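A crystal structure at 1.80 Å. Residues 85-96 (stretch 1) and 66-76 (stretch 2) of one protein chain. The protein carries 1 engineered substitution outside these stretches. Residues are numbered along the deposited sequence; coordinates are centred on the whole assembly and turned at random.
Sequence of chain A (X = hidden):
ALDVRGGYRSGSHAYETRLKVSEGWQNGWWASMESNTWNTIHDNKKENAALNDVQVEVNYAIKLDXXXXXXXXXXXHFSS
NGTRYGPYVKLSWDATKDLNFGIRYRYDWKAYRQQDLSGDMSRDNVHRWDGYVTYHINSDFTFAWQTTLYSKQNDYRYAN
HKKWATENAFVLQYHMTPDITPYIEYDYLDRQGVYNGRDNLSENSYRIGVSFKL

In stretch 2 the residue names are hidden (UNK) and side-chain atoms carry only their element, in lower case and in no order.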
# COMPACT_ATOMS: atom_id res chain seq x y z
N TYR A 85 7.16 -5.52 11.13
CA TYR A 85 5.87 -6.14 11.44
C TYR A 85 4.80 -5.06 11.57
O TYR A 85 4.99 -4.10 12.33
CB TYR A 85 5.97 -6.91 12.74
CG TYR A 85 6.93 -8.08 12.70
CD1 TYR A 85 6.59 -9.26 12.01
CD2 TYR A 85 8.17 -8.02 13.33
CE1 TYR A 85 7.44 -10.34 11.98
CE2 TYR A 85 9.05 -9.11 13.29
CZ TYR A 85 8.66 -10.26 12.62
OH TYR A 85 9.52 -11.34 12.57
N GLY A 86 3.68 -5.24 10.85
CA GLY A 86 2.63 -4.24 10.80
C GLY A 86 1.25 -4.75 11.17
O GLY A 86 0.42 -4.96 10.27
N PRO A 87 1.01 -5.00 12.46
CA PRO A 87 -0.31 -5.40 12.89
C PRO A 87 -1.29 -4.27 12.59
O PRO A 87 -0.92 -3.08 12.63
CB PRO A 87 -0.15 -5.66 14.37
CG PRO A 87 1.04 -4.84 14.78
CD PRO A 87 1.94 -4.92 13.61
N TYR A 88 -2.52 -4.62 12.21
CA TYR A 88 -3.50 -3.62 11.85
C TYR A 88 -4.94 -4.05 12.12
O TYR A 88 -5.21 -5.23 12.38
CB TYR A 88 -3.36 -3.23 10.38
CG TYR A 88 -3.64 -4.28 9.30
CD1 TYR A 88 -2.62 -4.76 8.50
CD2 TYR A 88 -4.94 -4.73 9.05
CE1 TYR A 88 -2.88 -5.67 7.47
CE2 TYR A 88 -5.20 -5.59 8.02
CZ TYR A 88 -4.18 -6.08 7.26
OH TYR A 88 -4.46 -6.97 6.25
N VAL A 89 -5.84 -3.07 12.06
CA VAL A 89 -7.26 -3.36 11.95
C VAL A 89 -7.86 -2.54 10.83
O VAL A 89 -7.68 -1.31 10.77
CB VAL A 89 -8.03 -3.09 13.26
CG1 VAL A 89 -9.55 -3.43 13.06
CG2 VAL A 89 -7.44 -3.91 14.39
N LYS A 90 -8.59 -3.22 9.95
CA LYS A 90 -9.27 -2.57 8.85
C LYS A 90 -10.78 -2.70 9.05
O LYS A 90 -11.28 -3.79 9.34
CB LYS A 90 -8.88 -3.16 7.49
CG LYS A 90 -9.50 -2.42 6.30
CD LYS A 90 -9.02 -2.94 4.96
CE LYS A 90 -9.69 -2.20 3.84
NZ LYS A 90 -9.11 -2.58 2.52
N LEU A 91 -11.49 -1.60 8.88
CA LEU A 91 -12.95 -1.60 8.89
C LEU A 91 -13.44 -1.32 7.48
O LEU A 91 -13.02 -0.36 6.87
CB LEU A 91 -13.45 -0.55 9.87
CG LEU A 91 -14.95 -0.34 9.99
CD1 LEU A 91 -15.59 -1.58 10.66
CD2 LEU A 91 -15.15 0.93 10.81
N SER A 92 -14.37 -2.14 6.99
CA SER A 92 -14.87 -2.07 5.65
C SER A 92 -16.40 -1.98 5.64
O SER A 92 -17.07 -2.69 6.39
CB SER A 92 -14.42 -3.33 4.93
OG SER A 92 -14.91 -3.36 3.63
N TRP A 93 -16.93 -1.08 4.83
CA TRP A 93 -18.37 -0.92 4.69
C TRP A 93 -18.79 -0.92 3.22
O TRP A 93 -18.44 -0.02 2.48
CB TRP A 93 -18.79 0.38 5.36
CG TRP A 93 -20.24 0.68 5.26
CD1 TRP A 93 -21.28 -0.22 5.33
CD2 TRP A 93 -20.83 1.97 5.15
NE1 TRP A 93 -22.49 0.46 5.24
CE2 TRP A 93 -22.23 1.79 5.13
CE3 TRP A 93 -20.31 3.27 5.05
CZ2 TRP A 93 -23.12 2.86 5.01
CZ3 TRP A 93 -21.19 4.33 4.93
CH2 TRP A 93 -22.58 4.12 4.92
N ASP A 94 -19.55 -1.94 2.79
CA ASP A 94 -20.19 -1.90 1.48
C ASP A 94 -21.46 -1.08 1.58
O ASP A 94 -22.54 -1.62 1.82
CB ASP A 94 -20.53 -3.31 0.97
CG ASP A 94 -19.29 -4.12 0.63
OD1 ASP A 94 -18.33 -3.58 0.04
OD2 ASP A 94 -19.28 -5.31 0.97
N ALA A 95 -21.33 0.23 1.39
CA ALA A 95 -22.46 1.16 1.47
C ALA A 95 -23.55 0.74 0.47
O ALA A 95 -24.74 0.75 0.79
CB ALA A 95 -22.00 2.60 1.19
N THR A 96 -23.13 0.41 -0.74
CA THR A 96 -24.03 -0.16 -1.75
C THR A 96 -23.22 -1.21 -2.50
O THR A 96 -22.01 -1.34 -2.29
CB THR A 96 -24.58 0.91 -2.74
OG1 THR A 96 -23.59 1.23 -3.73
CG2 THR A 96 -24.98 2.19 -2.02
N UNK A 66 -24.21 -7.97 6.60
CA UNK A 66 -23.98 -8.16 5.16
C UNK A 66 -23.17 -7.04 4.51
O UNK A 66 -22.66 -7.22 3.40
c UNK A 66 -25.31 -8.30 4.41
o UNK A 66 -25.42 -10.68 4.55
c UNK A 66 -26.03 -9.60 4.73
o UNK A 66 -27.21 -9.51 5.16
N UNK A 67 -23.04 -5.91 5.21
CA UNK A 67 -22.35 -4.73 4.69
C UNK A 67 -21.03 -4.41 5.40
O UNK A 67 -20.14 -3.81 4.79
c UNK A 67 -23.27 -3.50 4.82
n UNK A 67 -25.19 -1.16 3.38
o UNK A 67 -26.22 -2.40 4.93
c UNK A 67 -25.34 -2.27 4.09
c UNK A 67 -24.39 -3.42 3.79
N UNK A 68 -20.91 -4.77 6.68
CA UNK A 68 -19.77 -4.38 7.54
C UNK A 68 -18.84 -5.55 7.85
O UNK A 68 -19.30 -6.63 8.27
n UNK A 68 -22.35 -0.79 8.34
c UNK A 68 -20.28 -3.79 8.86
c UNK A 68 -18.51 0.48 8.98
c UNK A 68 -21.13 -0.18 8.54
c UNK A 68 -20.79 1.16 8.51
c UNK A 68 -22.19 -2.15 8.44
c UNK A 68 -20.18 -1.21 8.76
c UNK A 68 -20.87 -2.45 8.69
c UNK A 68 -18.84 -0.85 8.98
c UNK A 68 -19.47 1.47 8.74
N UNK A 69 -17.53 -5.33 7.67
CA UNK A 69 -16.50 -6.32 7.98
C UNK A 69 -15.35 -5.65 8.76
O UNK A 69 -14.95 -4.54 8.43
c UNK A 69 -14.88 -8.08 6.99
c UNK A 69 -15.92 -6.94 6.69
o UNK A 69 -16.97 -7.51 5.90
N UNK A 70 -14.85 -6.32 9.78
CA UNK A 70 -13.67 -5.89 10.53
C UNK A 70 -12.59 -6.93 10.25
O UNK A 70 -12.83 -8.15 10.41
c UNK A 70 -15.03 -4.80 12.36
c UNK A 70 -13.93 -5.81 12.07
c UNK A 70 -12.65 -5.41 12.86
N UNK A 71 -11.42 -6.45 9.83
CA UNK A 71 -10.28 -7.31 9.51
C UNK A 71 -9.04 -7.01 10.38
O UNK A 71 -8.23 -6.14 10.03
c UNK A 71 -10.88 -7.75 7.07
c UNK A 71 -9.89 -7.17 8.05
n UNK A 71 -11.50 -7.82 4.67
n UNK A 71 -10.57 -9.92 4.27
c UNK A 71 -11.50 -8.99 4.04
n UNK A 71 -12.46 -9.24 3.16
c UNK A 71 -10.51 -7.37 5.64
N UNK A 72 -8.87 -7.76 11.48
CA UNK A 72 -7.58 -7.78 12.15
C UNK A 72 -6.59 -8.46 11.24
O UNK A 72 -6.93 -9.42 10.55
c UNK A 72 -9.01 -9.42 13.08
c UNK A 72 -7.85 -8.59 13.41
c UNK A 72 -9.85 -8.60 12.18
N UNK A 73 -5.38 -7.92 11.17
CA UNK A 73 -4.42 -8.41 10.22
C UNK A 73 -3.01 -8.01 10.57
O UNK A 73 -2.77 -7.33 11.57
N UNK A 74 -2.08 -8.49 9.76
CA UNK A 74 -0.71 -8.03 9.82
C UNK A 74 -0.04 -8.05 8.46
O UNK A 74 -0.22 -8.98 7.67
c UNK A 74 2.56 -10.64 11.85
c UNK A 74 1.54 -8.28 10.96
s UNK A 74 2.33 -8.95 12.38
c UNK A 74 0.12 -8.88 10.78
N UNK A 75 0.72 -6.99 8.20
CA UNK A 75 1.59 -6.92 7.05
C UNK A 75 3.01 -7.09 7.55
O UNK A 75 3.49 -6.31 8.39
c UNK A 75 2.35 -3.89 4.74
c UNK A 75 2.41 -5.32 5.19
c UNK A 75 1.44 -5.57 6.34
c UNK A 75 2.11 -6.25 4.04
N UNK A 76 3.69 -8.10 7.02
CA UNK A 76 5.09 -8.33 7.35
C UNK A 76 5.91 -7.97 6.14
O UNK A 76 5.65 -8.44 5.04
c UNK A 76 6.80 -9.96 8.15
c UNK A 76 5.34 -9.78 7.75
o UNK A 76 4.48 -10.15 8.83
O HOH W 1 -19.58 -6.88 2.98
O HOH W 2 -17.66 -4.93 4.16
O HOH W 3 -13.69 -6.35 3.45

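Position 66 carries two carbons, the second bearing two oxygens, and its side chain leads away from stretch 1: a carboxylate, Asp-66. Only its backbone O takes part, through water 1, which lies within hydrogen-bonding reach of Asp-66 O and Asp-94 OD2.

Position 67 has three carbons, the third holding one oxygen and one nitrogen, and the nitrogen reaches the backbone O of Asp-94. That amide is Gln-67, and it closes the ladder: the backbone O of Gln-67 accepts from Asp-94 N at 2.8 Å, while Gln-67 NE2 donates to Asp-94 O at 3.1 Å.

At position 68 one carbon leads to fused five- and six-membered rings of eight carbons and one nitrogen, lying over the Trp-93 ring. This is Trp-68. Its six-membered ring stacks, offset, on the five-membered ring of Trp-93, centroids 4.0 Å apart and planes at 9°; Leu-91 CD1 meets its edge, 3.7 Å from Trp-68 CE3.

Position 69 is one carbon carrying an oxygen and a carbon, beside Ser-92: Thr-69. Water 2 links Thr-69 OG1 and Ser-92 OG.

Position 70 is a carbon bearing two carbons, packed against Val-89 and Leu-91. As no oxygen is present, it is Val-70, with CG1 3.7 Å from Val-89 CG1 and CG2 3.7 Å from Leu-91 CD1.

Position 71 runs three carbons, the first beside Lys-90 CB, a nitrogen, then a carbon with two more nitrogens, the guanidinium of Arg-71. Its CB lies 4.2 Å from Lys-90 CB, but the chain extends until NE donates to water 3.

Position 72 closes three carbons onto its own N, and its CA lies by Tyr-88 O and Val-89 CA. Pro-72 has no amide hydrogen, and here none is needed, because it faces Val-89 in a non-hydrogen-bonded pair.

Position 73 has no side chain, and the Tyr-88 ring lies over its CA. Gly-73 is required by this pose: an ideal CB would sit 2.5 Å from Tyr-88 CZ.

Position 74 is unbranched, two carbons, sulfur, carbon, beside Tyr-85 and Pro-87. It is Met-74, whose SD lies 4.2 Å from both Tyr-85 CB and Pro-87 CD.

Position 75 has four carbons forked at the second, the first near Tyr-88 CE1 and the end leading away: Leu-75, with CB 4.5 Å from Tyr-88 CE1.

Position 76, one carbon with an oxygen and a carbon, touches the Tyr-85 ring. It is Thr-76, CG2 3.9 Å from Tyr-85 CE1.

The rule is antiparallel alternation. Hydrogen-bonded pairs such as Lys-90 with Arg-71 fix the register; both prolines occupy non-hydrogen-bonded sites. One face is largely apolar, from the tryptophan stack to Met-74, while the other combines water-linked polar groups with a tyrosine folded over glycine.

Stretch 2 (66-76) DQWTVRPGMLT
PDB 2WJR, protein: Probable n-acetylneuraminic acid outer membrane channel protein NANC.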